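Local coordinates for acyl-CoA thioesterase (Alicyclobacillus acidocaldarius subsp. acidocaldarius, PDB 3RQB), which is of unknown function but has a hot dog fold and probably hydrolyses acyl-CoA thioesters, at the interface of chains A and B. Residues are numbered along the deposited sequence; one frame, centred on the assembly and turned at random. Chains: chain A/B, Uncharacterized protein.

Contact 1: the interface of chains A and B. Residues chain A 115-117, 120, 218, 220; chain B 240-242.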
ATOM      1  N   ARG A 115     -15.289   7.472 -10.615  1.00 58.71           N
ATOM      2  CA  ARG A 115     -15.066   8.736  -9.925  1.00 55.03           C
ATOM      3  C   ARG A 115     -16.209   9.688 -10.231  1.00 56.83           C
ATOM      4  O   ARG A 115     -16.479   9.984 -11.401  1.00 59.30           O
ATOM      5  CB  ARG A 115     -13.751   9.375 -10.388  1.00 51.13           C
ATOM      6  CG  ARG A 115     -12.532   8.477 -10.269  1.00 46.01           C
ATOM      7  CD  ARG A 115     -12.284   8.074  -8.821  1.00 44.26           C
ATOM      8  NE  ARG A 115     -11.902   9.207  -7.982  1.00 45.98           N
ATOM      9  CZ  ARG A 115     -10.646   9.587  -7.772  1.00 51.57           C
ATOM     10  NH1 ARG A 115      -9.641   8.929  -8.339  1.00 29.10           N
ATOM     11  NH2 ARG A 115     -10.390  10.628  -6.995  1.00 56.10           N
ATOM     12  N   ARG A 116     -16.872  10.173  -9.182  1.00 56.87           N
ATOM     13  CA  ARG A 116     -17.981  11.117  -9.335  1.00 56.21           C
ATOM     14  C   ARG A 116     -17.631  12.512  -8.822  1.00 59.66           C
ATOM     15  O   ARG A 116     -16.828  12.670  -7.898  1.00 50.06           O
ATOM     16  CB  ARG A 116     -19.226  10.592  -8.632  1.00 52.18           C
ATOM     17  CG  ARG A 116     -19.741   9.298  -9.226  1.00 62.50           C
ATOM     18  CD  ARG A 116     -21.064   8.887  -8.594  1.00 75.24           C
ATOM     19  NE  ARG A 116     -22.054   8.534  -9.609  1.00 85.37           N
ATOM     20  CZ  ARG A 116     -22.324   7.291  -9.998  1.00 91.20           C
ATOM     21  NH1 ARG A 116     -21.691   6.258  -9.453  1.00 90.57           N
ATOM     22  NH2 ARG A 116     -23.239   7.081 -10.929  1.00 93.92           N
ATOM     23  N   GLU A 117     -18.224  13.532  -9.430  1.00 71.53           N
ATOM     24  CA  GLU A 117     -17.920  14.885  -9.000  1.00 77.70           C
ATOM     25  C   GLU A 117     -18.305  15.020  -7.534  1.00 71.42           C
ATOM     26  O   GLU A 117     -19.379  14.586  -7.122  1.00 73.13           O
ATOM     27  CB  GLU A 117     -18.613  15.931  -9.874  1.00 86.44           C
ATOM     28  CG  GLU A 117     -17.870  17.270  -9.910  1.00 95.50           C
ATOM     29  CD  GLU A 117     -16.354  17.109 -10.077  1.00106.36           C
ATOM     30  OE1 GLU A 117     -15.873  17.044 -11.234  1.00108.63           O
ATOM     31  OE2 GLU A 117     -15.641  17.051  -9.046  1.00110.35           O
ATOM     32  N   SER A 120     -13.614  18.602  -2.995  1.00 71.77           N
ATOM     33  CA  SER A 120     -12.169  18.459  -3.140  1.00 72.80           C
ATOM     34  C   SER A 120     -11.370  19.393  -2.236  1.00 67.43           C
ATOM     35  O   SER A 120     -11.636  20.596  -2.160  1.00 73.69           O
ATOM     36  CB  SER A 120     -11.740  18.639  -4.603  1.00 75.39           C
ATOM     37  OG  SER A 120     -12.072  17.492  -5.373  1.00 79.49           O
ATOM     38  N   ASP A 218      -8.884  12.116 -10.685  1.00 57.76           N
ATOM     39  CA  ASP A 218      -9.882  11.457 -11.498  1.00 54.80           C
ATOM     40  C   ASP A 218      -9.286  11.271 -12.893  1.00 44.04           C
ATOM     41  O   ASP A 218      -8.332  11.957 -13.269  1.00 38.95           O
ATOM     42  CB  ASP A 218     -11.186  12.258 -11.517  1.00 65.18           C
ATOM     43  CG  ASP A 218     -11.245  13.248 -12.646  1.00 72.42           C
ATOM     44  OD1 ASP A 218     -10.619  14.320 -12.525  1.00 71.38           O
ATOM     45  OD2 ASP A 218     -11.932  12.948 -13.650  1.00 79.58           O
ATOM     46  N   GLU A 220     -10.237  12.096 -15.893  1.00 43.80           N
ATOM     47  CA  GLU A 220     -10.154  13.302 -16.719  1.00 42.41           C
ATOM     48  C   GLU A 220      -8.891  14.118 -16.405  1.00 41.25           C
ATOM     49  O   GLU A 220      -8.282  14.685 -17.304  1.00 42.79           O
ATOM     50  CB  GLU A 220     -11.435  14.150 -16.645  1.00 51.34           C
ATOM     51  CG  GLU A 220     -11.471  15.269 -15.607  1.00 64.49           C
ATOM     52  CD  GLU A 220     -12.803  16.037 -15.632  1.00 80.01           C
ATOM     53  OE1 GLU A 220     -12.941  17.045 -14.899  1.00 87.74           O
ATOM     54  OE2 GLU A 220     -13.715  15.626 -16.390  1.00 78.45           O
TER
ATOM     55  N   SER B 240     -10.396  13.827  -3.552  1.00 48.81           N
ATOM     56  CA  SER B 240     -10.875  14.232  -4.863  1.00 48.95           C
ATOM     57  C   SER B 240     -11.894  13.278  -5.449  1.00 41.93           C
ATOM     58  O   SER B 240     -11.766  12.066  -5.309  1.00 36.21           O
ATOM     59  CB  SER B 240      -9.708  14.399  -5.834  1.00 51.76           C
ATOM     60  OG  SER B 240     -10.176  14.769  -7.119  1.00 54.92           O
ATOM     61  N   HIS B 241     -12.917  13.844  -6.078  1.00 43.25           N
ATOM     62  CA  HIS B 241     -13.814  13.076  -6.927  1.00 46.86           C
ATOM     63  C   HIS B 241     -14.228  11.749  -6.305  1.00 49.28           C
ATOM     64  O   HIS B 241     -14.172  10.704  -6.959  1.00 50.73           O
ATOM     65  CB  HIS B 241     -13.179  12.841  -8.295  1.00 53.17           C
ATOM     66  CG  HIS B 241     -13.184  14.050  -9.175  1.00 55.97           C
ATOM     67  ND1 HIS B 241     -12.528  15.214  -8.840  1.00 54.16           N
ATOM     68  CD2 HIS B 241     -13.766  14.278 -10.376  1.00 62.89           C
ATOM     69  CE1 HIS B 241     -12.703  16.106  -9.798  1.00 64.41           C
ATOM     70  NE2 HIS B 241     -13.452  15.563 -10.742  1.00 69.15           N
ATOM     71  N   GLY B 242     -14.621  11.777  -5.037  1.00 48.82           N
ATOM     72  CA  GLY B 242     -15.201  10.599  -4.425  1.00 44.75           C
ATOM     73  C   GLY B 242     -14.276   9.743  -3.592  1.00 43.23           C
ATOM     74  O   GLY B 242     -14.725   8.781  -2.977  1.00 47.47           O
TER

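Contact 2: the interface of chains A and B. Residues chain A 63-64, 111, 214, 216; chain B 209-210, 264.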
ATOM      1  N   LEU A  63      -8.479   2.552  -9.844  1.00 35.60           N
ATOM      2  CA  LEU A  63      -8.521   3.225  -8.551  1.00 34.20           C
ATOM      3  C   LEU A  63      -7.229   2.949  -7.806  1.00 35.85           C
ATOM      4  O   LEU A  63      -6.516   3.868  -7.408  1.00 40.11           O
ATOM      5  CB  LEU A  63      -9.709   2.749  -7.720  1.00 41.21           C
ATOM      6  CG  LEU A  63     -11.100   3.299  -8.056  1.00 45.00           C
ATOM      7  CD1 LEU A  63     -12.165   2.596  -7.231  1.00 43.50           C
ATOM      8  CD2 LEU A  63     -11.165   4.786  -7.815  1.00 42.44           C
ATOM      9  N   ALA A  64      -6.960   1.668  -7.578  1.00 36.00           N
ATOM     10  CA  ALA A  64      -5.763   1.239  -6.857  1.00 34.04           C
ATOM     11  C   ALA A  64      -5.155  -0.084  -7.383  1.00 45.73           C
ATOM     12  O   ALA A  64      -5.860  -0.945  -7.919  1.00 49.83           O
ATOM     13  CB  ALA A  64      -6.063   1.143  -5.339  1.00 25.20           C
ATOM     14  N   VAL A 111      -8.208  -2.451  -8.114  1.00 32.46           N
ATOM     15  CA  VAL A 111      -9.561  -2.001  -7.854  1.00 28.88           C
ATOM     16  C   VAL A 111      -9.954  -1.057  -8.966  1.00 32.41           C
ATOM     17  O   VAL A 111      -9.246  -0.087  -9.231  1.00 31.61           O
ATOM     18  CB  VAL A 111      -9.661  -1.228  -6.527  1.00 28.21           C
ATOM     19  CG1 VAL A 111     -11.085  -0.788  -6.287  1.00 28.17           C
ATOM     20  CG2 VAL A 111      -9.195  -2.085  -5.375  1.00 33.47           C
ATOM     21  N   TYR A 214      -2.020   4.334  -5.486  1.00 47.78           N
ATOM     22  CA  TYR A 214      -3.372   4.837  -5.439  1.00 41.06           C
ATOM     23  C   TYR A 214      -3.422   5.911  -6.510  1.00 43.93           C
ATOM     24  O   TYR A 214      -2.476   6.681  -6.652  1.00 51.59           O
ATOM     25  CB  TYR A 214      -3.649   5.451  -4.074  1.00 33.47           C
ATOM     26  CG  TYR A 214      -3.668   4.463  -2.938  1.00 36.26           C
ATOM     27  CD1 TYR A 214      -3.895   3.116  -3.168  1.00 33.74           C
ATOM     28  CD2 TYR A 214      -3.465   4.879  -1.622  1.00 40.95           C
ATOM     29  CE1 TYR A 214      -3.920   2.202  -2.119  1.00 39.75           C
ATOM     30  CE2 TYR A 214      -3.488   3.971  -0.559  1.00 41.70           C
ATOM     31  CZ  TYR A 214      -3.718   2.630  -0.814  1.00 40.60           C
ATOM     32  OH  TYR A 214      -3.748   1.717   0.229  1.00 32.80           O
ATOM     33  N   LEU A 216      -5.104   9.196  -7.210  1.00 41.60           N
ATOM     34  CA  LEU A 216      -5.989  10.167  -6.577  1.00 42.89           C
ATOM     35  C   LEU A 216      -6.633  11.192  -7.508  1.00 43.78           C
ATOM     36  O   LEU A 216      -7.657  11.783  -7.157  1.00 50.31           O
ATOM     37  CB  LEU A 216      -5.269  10.846  -5.418  1.00 50.64           C
ATOM     38  CG  LEU A 216      -4.956   9.871  -4.281  1.00 57.18           C
ATOM     39  CD1 LEU A 216      -4.125  10.529  -3.201  1.00 67.52           C
ATOM     40  CD2 LEU A 216      -6.241   9.326  -3.687  1.00 55.58           C
TER
ATOM     41  N   VAL B 209     -11.819   0.867   0.571  1.00 42.55           N
ATOM     42  CA  VAL B 209     -11.630  -0.062  -0.527  1.00 42.57           C
ATOM     43  C   VAL B 209     -10.408  -0.953  -0.317  1.00 40.01           C
ATOM     44  O   VAL B 209     -10.451  -2.163  -0.568  1.00 40.10           O
ATOM     45  CB  VAL B 209     -11.452   0.709  -1.829  1.00 47.51           C
ATOM     46  CG1 VAL B 209     -11.018  -0.228  -2.960  1.00 51.53           C
ATOM     47  CG2 VAL B 209     -12.735   1.446  -2.154  1.00 47.58           C
ATOM     48  N   THR B 210      -9.316  -0.345   0.137  1.00 36.88           N
ATOM     49  CA  THR B 210      -8.056  -1.057   0.277  1.00 35.33           C
ATOM     50  C   THR B 210      -7.174  -0.504   1.397  1.00 38.59           C
ATOM     51  O   THR B 210      -7.182   0.697   1.698  1.00 35.37           O
ATOM     52  CB  THR B 210      -7.276  -1.059  -1.047  1.00 35.44           C
ATOM     53  OG1 THR B 210      -6.064  -1.810  -0.891  1.00 42.70           O
ATOM     54  CG2 THR B 210      -6.955   0.353  -1.459  1.00 32.52           C
ATOM     55  N   LEU B 264      -6.956   3.526   1.163  1.00 47.63           N
ATOM     56  CA  LEU B 264      -7.726   4.242   0.155  1.00 43.44           C
ATOM     57  C   LEU B 264      -9.196   4.144   0.522  1.00 48.53           C
ATOM     58  O   LEU B 264      -9.734   3.051   0.710  1.00 54.06           O
ATOM     59  CB  LEU B 264      -7.494   3.674  -1.240  1.00 39.38           C
ATOM     60  CG  LEU B 264      -8.202   4.509  -2.313  1.00 41.50           C
ATOM     61  CD1 LEU B 264      -7.738   5.952  -2.219  1.00 37.71           C
ATOM     62  CD2 LEU B 264      -7.999   3.964  -3.737  1.00 42.95           C
TER
HETATM   63  O   HOH W   1      -3.969  -0.979   0.144  1.00 46.19           O

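Contact 3: the interface of chains A and B. Residues chain A 237-238; chain B 122-124, 216, 249, 257.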
ATOM      1  N   THR A 237      10.523   6.267   5.620  1.00 58.26           N
ATOM      2  CA  THR A 237      10.383   6.364   7.070  1.00 65.98           C
ATOM      3  C   THR A 237      11.551   5.749   7.869  1.00 58.23           C
ATOM      4  O   THR A 237      12.064   6.361   8.808  1.00 52.15           O
ATOM      5  CB  THR A 237       9.025   5.817   7.532  1.00 70.02           C
ATOM      6  OG1 THR A 237       8.688   4.669   6.745  1.00 74.01           O
ATOM      7  CG2 THR A 237       7.950   6.878   7.334  1.00 67.77           C
ATOM      8  N   GLY A 238      11.994   4.560   7.472  1.00 57.80           N
ATOM      9  CA  GLY A 238      13.035   3.876   8.217  1.00 53.33           C
ATOM     10  C   GLY A 238      13.625   2.642   7.559  1.00 46.91           C
ATOM     11  O   GLY A 238      13.060   2.086   6.613  1.00 37.83           O
TER
ATOM     12  N   THR B 122      16.483   5.543  11.367  1.00 61.20           N
ATOM     13  CA  THR B 122      15.099   5.981  11.284  1.00 53.58           C
ATOM     14  C   THR B 122      15.030   7.404  10.748  1.00 54.48           C
ATOM     15  O   THR B 122      15.497   8.341  11.399  1.00 51.36           O
ATOM     16  CB  THR B 122      14.390   5.884  12.633  1.00 53.74           C
ATOM     17  OG1 THR B 122      14.280   4.504  13.009  1.00 59.41           O
ATOM     18  CG2 THR B 122      12.995   6.459  12.529  1.00 52.19           C
ATOM     19  N   GLU B 123      14.474   7.541   9.542  1.00 60.09           N
ATOM     20  CA  GLU B 123      14.422   8.827   8.846  1.00 65.23           C
ATOM     21  C   GLU B 123      13.289   9.719   9.313  1.00 58.23           C
ATOM     22  O   GLU B 123      13.469  10.920   9.489  1.00 60.48           O
ATOM     23  CB  GLU B 123      14.345   8.637   7.327  1.00 71.33           C
ATOM     24  CG  GLU B 123      14.708   9.894   6.525  1.00 75.47           C
ATOM     25  CD  GLU B 123      16.109  10.427   6.840  1.00 77.69           C
ATOM     26  OE1 GLU B 123      17.042   9.613   7.040  1.00 68.63           O
ATOM     27  OE2 GLU B 123      16.274  11.668   6.892  1.00 83.08           O
ATOM     28  N   ALA B 124      12.120   9.125   9.503  1.00 56.66           N
ATOM     29  CA  ALA B 124      10.975   9.861  10.022  1.00 57.99           C
ATOM     30  C   ALA B 124      11.237  10.350  11.448  1.00 63.68           C
ATOM     31  O   ALA B 124      12.018   9.752  12.202  1.00 53.09           O
ATOM     32  CB  ALA B 124       9.719   8.994   9.974  1.00 49.88           C
ATOM     33  N   LEU B 216       7.807  -2.633   9.711  1.00 50.42           N
ATOM     34  CA  LEU B 216       9.206  -2.233   9.563  1.00 58.95           C
ATOM     35  C   LEU B 216      10.078  -2.812  10.670  1.00 57.26           C
ATOM     36  O   LEU B 216      11.243  -3.171  10.453  1.00 58.59           O
ATOM     37  CB  LEU B 216       9.328  -0.707   9.476  1.00 65.88           C
ATOM     38  CG  LEU B 216       8.599  -0.160   8.246  1.00 68.23           C
ATOM     39  CD1 LEU B 216       8.107   1.265   8.463  1.00 69.00           C
ATOM     40  CD2 LEU B 216       9.484  -0.270   7.006  1.00 67.93           C
ATOM     41  N   GLU B 249       1.667   6.047  10.576  1.00 47.74           N
ATOM     42  CA  GLU B 249       2.799   5.365  11.197  1.00 48.52           C
ATOM     43  C   GLU B 249       2.475   4.981  12.628  1.00 49.10           C
ATOM     44  O   GLU B 249       1.671   5.637  13.286  1.00 43.07           O
ATOM     45  CB  GLU B 249       4.003   6.284  11.222  1.00 50.64           C
ATOM     46  CG  GLU B 249       4.209   7.002   9.923  1.00 59.73           C
ATOM     47  CD  GLU B 249       4.803   8.375  10.118  1.00 64.20           C
ATOM     48  OE1 GLU B 249       5.172   8.716  11.270  1.00 55.88           O
ATOM     49  OE2 GLU B 249       4.890   9.115   9.112  1.00 72.28           O
ATOM     50  N   LEU B 257      10.119   2.781  15.212  1.00 54.66           N
ATOM     51  CA  LEU B 257       9.054   2.825  14.227  1.00 52.27           C
ATOM     52  C   LEU B 257       8.597   1.406  13.922  1.00 55.59           C
ATOM     53  O   LEU B 257       9.343   0.596  13.369  1.00 61.09           O
ATOM     54  CB  LEU B 257       9.552   3.488  12.947  1.00 52.41           C
ATOM     55  CG  LEU B 257       8.545   3.480  11.797  1.00 58.19           C
ATOM     56  CD1 LEU B 257       7.333   4.320  12.155  1.00 58.10           C
ATOM     57  CD2 LEU B 257       9.185   3.988  10.518  1.00 65.24           C
TER

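Contact 4: the interface of chains A and B. Residues chain A 240-241; chain B 115-117, 216, 218.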
ATOM      1  N   SER A 240      15.380  -0.968   8.756  1.00 58.38           N
ATOM      2  CA  SER A 240      15.749  -1.909   9.796  1.00 63.25           C
ATOM      3  C   SER A 240      15.673  -3.346   9.341  1.00 61.18           C
ATOM      4  O   SER A 240      14.745  -3.734   8.643  1.00 54.46           O
ATOM      5  CB  SER A 240      14.855  -1.741  11.021  1.00 68.45           C
ATOM      6  OG  SER A 240      14.996  -2.852  11.890  1.00 70.80           O
ATOM      7  N   HIS A 241      16.649  -4.134   9.775  1.00 66.17           N
ATOM      8  CA  HIS A 241      16.605  -5.578   9.633  1.00 69.28           C
ATOM      9  C   HIS A 241      16.240  -6.059   8.228  1.00 67.10           C
ATOM     10  O   HIS A 241      15.293  -6.836   8.057  1.00 63.02           O
ATOM     11  CB  HIS A 241      15.680  -6.175  10.698  1.00 70.29           C
ATOM     12  CG  HIS A 241      16.193  -5.998  12.093  1.00 72.63           C
ATOM     13  ND1 HIS A 241      16.639  -4.781  12.573  1.00 74.14           N
ATOM     14  CD2 HIS A 241      16.358  -6.881  13.106  1.00 69.96           C
ATOM     15  CE1 HIS A 241      17.046  -4.923  13.819  1.00 73.98           C
ATOM     16  NE2 HIS A 241      16.886  -6.189  14.170  1.00 72.22           N
TER
ATOM     17  N   ARG B 115      14.141 -12.570   8.313  1.00 55.71           N
ATOM     18  CA  ARG B 115      15.100 -11.472   8.252  1.00 63.44           C
ATOM     19  C   ARG B 115      16.200 -11.507   9.315  1.00 68.79           C
ATOM     20  O   ARG B 115      16.023 -12.024  10.429  1.00 65.54           O
ATOM     21  CB  ARG B 115      14.398 -10.106   8.214  1.00 62.33           C
ATOM     22  CG  ARG B 115      13.235  -9.970   9.169  1.00 65.68           C
ATOM     23  CD  ARG B 115      12.260  -8.883   8.721  1.00 67.39           C
ATOM     24  NE  ARG B 115      12.813  -7.530   8.800  1.00 61.07           N
ATOM     25  CZ  ARG B 115      12.081  -6.455   9.068  1.00 47.76           C
ATOM     26  NH1 ARG B 115      10.780  -6.584   9.284  1.00 36.43           N
ATOM     27  NH2 ARG B 115      12.647  -5.257   9.130  1.00 49.50           N
ATOM     28  N   ARG B 116      17.339 -10.941   8.925  1.00 72.16           N
ATOM     29  CA  ARG B 116      18.539 -10.898   9.744  1.00 71.71           C
ATOM     30  C   ARG B 116      18.941  -9.423   9.919  1.00 69.01           C
ATOM     31  O   ARG B 116      18.513  -8.556   9.151  1.00 67.62           O
ATOM     32  CB  ARG B 116      19.645 -11.746   9.089  1.00 71.24           C
ATOM     33  CG  ARG B 116      19.260 -13.237   8.902  1.00122.83           C
ATOM     34  CD  ARG B 116      19.939 -13.911   7.694  1.00121.99           C
ATOM     35  NE  ARG B 116      19.059 -13.993   6.526  1.00120.50           N
ATOM     36  CZ  ARG B 116      19.354 -14.639   5.399  1.00119.27           C
ATOM     37  NH1 ARG B 116      20.513 -15.277   5.275  1.00118.56           N
ATOM     38  NH2 ARG B 116      18.483 -14.652   4.396  1.00117.10           N
ATOM     39  N   GLU B 117      19.741  -9.141  10.945  1.00 65.27           N
ATOM     40  CA  GLU B 117      20.036  -7.765  11.342  1.00 61.99           C
ATOM     41  C   GLU B 117      20.930  -6.983  10.372  1.00 59.97           C
ATOM     42  O   GLU B 117      21.918  -7.492   9.851  1.00 53.98           O
ATOM     43  CB  GLU B 117      20.640  -7.742  12.743  1.00 64.24           C
ATOM     44  CG  GLU B 117      20.693  -6.361  13.353  1.00 75.12           C
ATOM     45  CD  GLU B 117      20.814  -6.404  14.862  1.00 84.82           C
ATOM     46  OE1 GLU B 117      21.956  -6.552  15.346  1.00 87.18           O
ATOM     47  OE2 GLU B 117      19.775  -6.297  15.560  1.00 87.38           O
ATOM     48  N   LEU B 216       7.807  -2.633   9.711  1.00 50.42           N
ATOM     49  CA  LEU B 216       9.206  -2.233   9.563  1.00 58.95           C
ATOM     50  C   LEU B 216      10.078  -2.812  10.670  1.00 57.26           C
ATOM     51  O   LEU B 216      11.243  -3.171  10.453  1.00 58.59           O
ATOM     52  CB  LEU B 216       9.328  -0.707   9.476  1.00 65.88           C
ATOM     53  CG  LEU B 216       8.599  -0.160   8.246  1.00 68.23           C
ATOM     54  CD1 LEU B 216       8.107   1.265   8.463  1.00 69.00           C
ATOM     55  CD2 LEU B 216       9.484  -0.270   7.006  1.00 67.93           C
ATOM     56  N   ASP B 218      11.513  -5.437  13.220  1.00 59.22           N
ATOM     57  CA  ASP B 218      11.741  -6.868  13.313  1.00 51.64           C
ATOM     58  C   ASP B 218      10.714  -7.452  14.257  1.00 42.75           C
ATOM     59  O   ASP B 218      10.284  -6.795  15.201  1.00 39.59           O
ATOM     60  CB  ASP B 218      13.131  -7.125  13.889  1.00 60.54           C
ATOM     61  CG  ASP B 218      13.332  -6.446  15.239  1.00 65.25           C
ATOM     62  OD1 ASP B 218      13.300  -5.192  15.271  1.00 69.29           O
ATOM     63  OD2 ASP B 218      13.517  -7.157  16.258  1.00 59.70           O
TER

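Contact 1: the interface of chains A and B
A:Arg115 reaches across to the backbone at the end of strand 230-240 of B, in a two-fold symmetric pairing of hot dog fold subunits. NE of A:Arg115 donates to the carbonyl O of B:His241 at 2.9 Å, nearly straight at 171°, while NH2 of the same arginine donates to the carbonyl O of B:Ser240 at 2.6 Å. Both acceptors lie in the guanidinium plane, yet each carbonyl is met from above its own plane. The arginine chain is bent at chi2 and chi3 (-61° and -67°), which turns that donor edge toward the two successive carbonyls.

The ring of B:His241 enters between two acidic side chains of A. On one face the carboxylate of A:Asp218 is stacked almost parallel, and CB of A:Asp218 is 3.5 Å from CD2 of the ring. Toward the opposite face comes the carboxylate of A:Glu117, turned steeply against the ring. OE1 of A:Glu117 lies 2.9 Å from NE2 of B:His241, close enough for a hydrogen bond, but A:Glu117 is poorly ordered, so this link is doubtful.

Farther out, ND1 of B:His241 shares a hydrogen bond of 2.9 Å with OG of B:Ser240, which probably limits rotation of the ring. On the A side, the backbone N of A:Glu220, in helix 219-224, donates to OD2 of A:Asp218 at 2.9 Å and helps to position the stacked carboxylate.

Contact 2: the interface of chains A and B
The phenol ring of A:Tyr214 is the flat group here, and one of its faces receives B:Leu264. The CB methylene of B:Leu264 sits over the ring centre, 3.9 Å from the centroid of A:Tyr214, in a CH-pi contact, and the two side chains run past each other in opposite directions. At the ring's edge, in its plane, lies water 1. A:Tyr214 CE1 also meets the methyl CG2 of B:Thr210 at 3.6 Å.

Beyond the ring, the leucine fork divides between two partners of A. CG lies anti to the backbone N (chi1 -175°), and from there CD2 of B:Leu264 touches A:Ala64 CB at 3.8 Å while CD1 of B:Leu264 reaches A:Leu216 CD2 at 4.0 Å. The patch thus brings strand 257-267 of B against strands 61-69 and 210-215 of A, with mainly apolar packing between these hot dog fold subunits. Next to it, A:Val111 of strand 103-113 and B:Val209 point at each other tip to tip, their CG1 methyls 3.4 Å apart.

B:Thr210 plays a double part. Its OG1 stands anti to the backbone N (chi1 -178°), directed to water while CG2 faces the tyrosine. Water 1 bridges the chains, its O 2.7 Å from the phenol OH of A:Tyr214 and 2.5 Å from OG1 of B:Thr210.

Contact 3: the interface of chains A and B
An antiparallel beta bridge joins the two hot dog fold subunits here, pairing A:Gly238, the first residue of strand 238-240, with B:Thr122 of strand 121-122. Immediately before it, the carbonyl O of A:Thr237 takes hydrogen bonds from two successive backbone amides of B. The N of B:Ala124 donates to O of A:Thr237 at 2.9 Å, almost straight at 173°. The N of B:Glu123 donates to O of A:Thr237 at 2.8 Å but is more bent, 126° at the hydrogen, and approaches from above the carbonyl plane. Two donors on one oxygen fix the peptide between A:Thr237 and A:Gly238 against the segment that follows strand 121-122.

The side chain of A:Thr237 is set among largely apolar groups of B. CB of A:Thr237 lies 3.5 Å from CD2 of B:Leu257, and the two side chains cross at about a right angle. The leucine has CG anti to its backbone N (chi1 175°), a setting that directs its CD2 branch to the threonine. The methyl CG2 of A:Thr237 packs on CB of B:Ala124 at 3.8 Å, with OE2 of B:Glu249 more distant at 4.2 Å. On another branch, the hydroxyl OG1 of A:Thr237 is 3.9 Å from CD1 of B:Leu216, an approach again made crosswise.

Replacing A:Thr237 by a glycine would keep the carbonyl but remove CB and CG2, and would probably leave a gap beside B:Leu257 and B:Ala124 and let the backbone at the bridge turn more freely.

Contact 4: the interface of chains A and B
B:Arg115 runs along the turn formed by A:Ser240 and A:His241, meeting it with most of its length. CB of B:Arg115 lies 3.4 Å from the carbonyl O of A:His241, and CG and CD of the arginine pass that O of A:His241 at 3.9 and 3.7 Å. NE of B:Arg115 then donates to O of A:His241 at 2.7 Å, at 162° at the hydrogen. A bend at chi3 (-68°) swings the guanidinium over to the neighbouring carbonyl, where NH2 of B:Arg115 bonds to A:Ser240 O at 2.6 Å. Within its own chain, NH2 of B:Arg115 also donates to B:Leu216 O at 2.8 Å, which helps to hold the group's rotation.

A serine in place of B:Arg115 would probably leave the carbonyls of A:Ser240 and A:His241 without these donors and let the turn shift.

The imidazole of A:His241 lies between B:Asp218 and B:Glu117. The aspartate carboxylate stacks on one face, 17° from parallel, while CG of B:Glu117 covers the rim of the opposite face and OE2 of B:Glu117 comes to 3.2 Å from NE2 of A:His241. Behind the ring, ND1 donates to A:Ser240 OG, well out of the ring plane.

Pinning the turn after strand 238-240 to the partner subunit, the site probably helps to hold the dimer together.

Contact 1 and contact 4 are the two ends of the interface, about 40 Å apart between the centres of their C-alpha atoms, and are twins with the chains exchanged. Contact 2 lies about 13 Å from contact 1, and contact 3 about 13 Å from contact 4, sharing B:Leu216 with it. Contacts 2 and 3 are separated by about 23 Å. Strand 257-267 of B serves both. Polar contacts 1 and 4 at the ends, the mainly apolar contact 2 and contact 3, which combines backbone bonds with packing, would suit a stable dimer, although the structure alone does not show that this pairing is the one in solution.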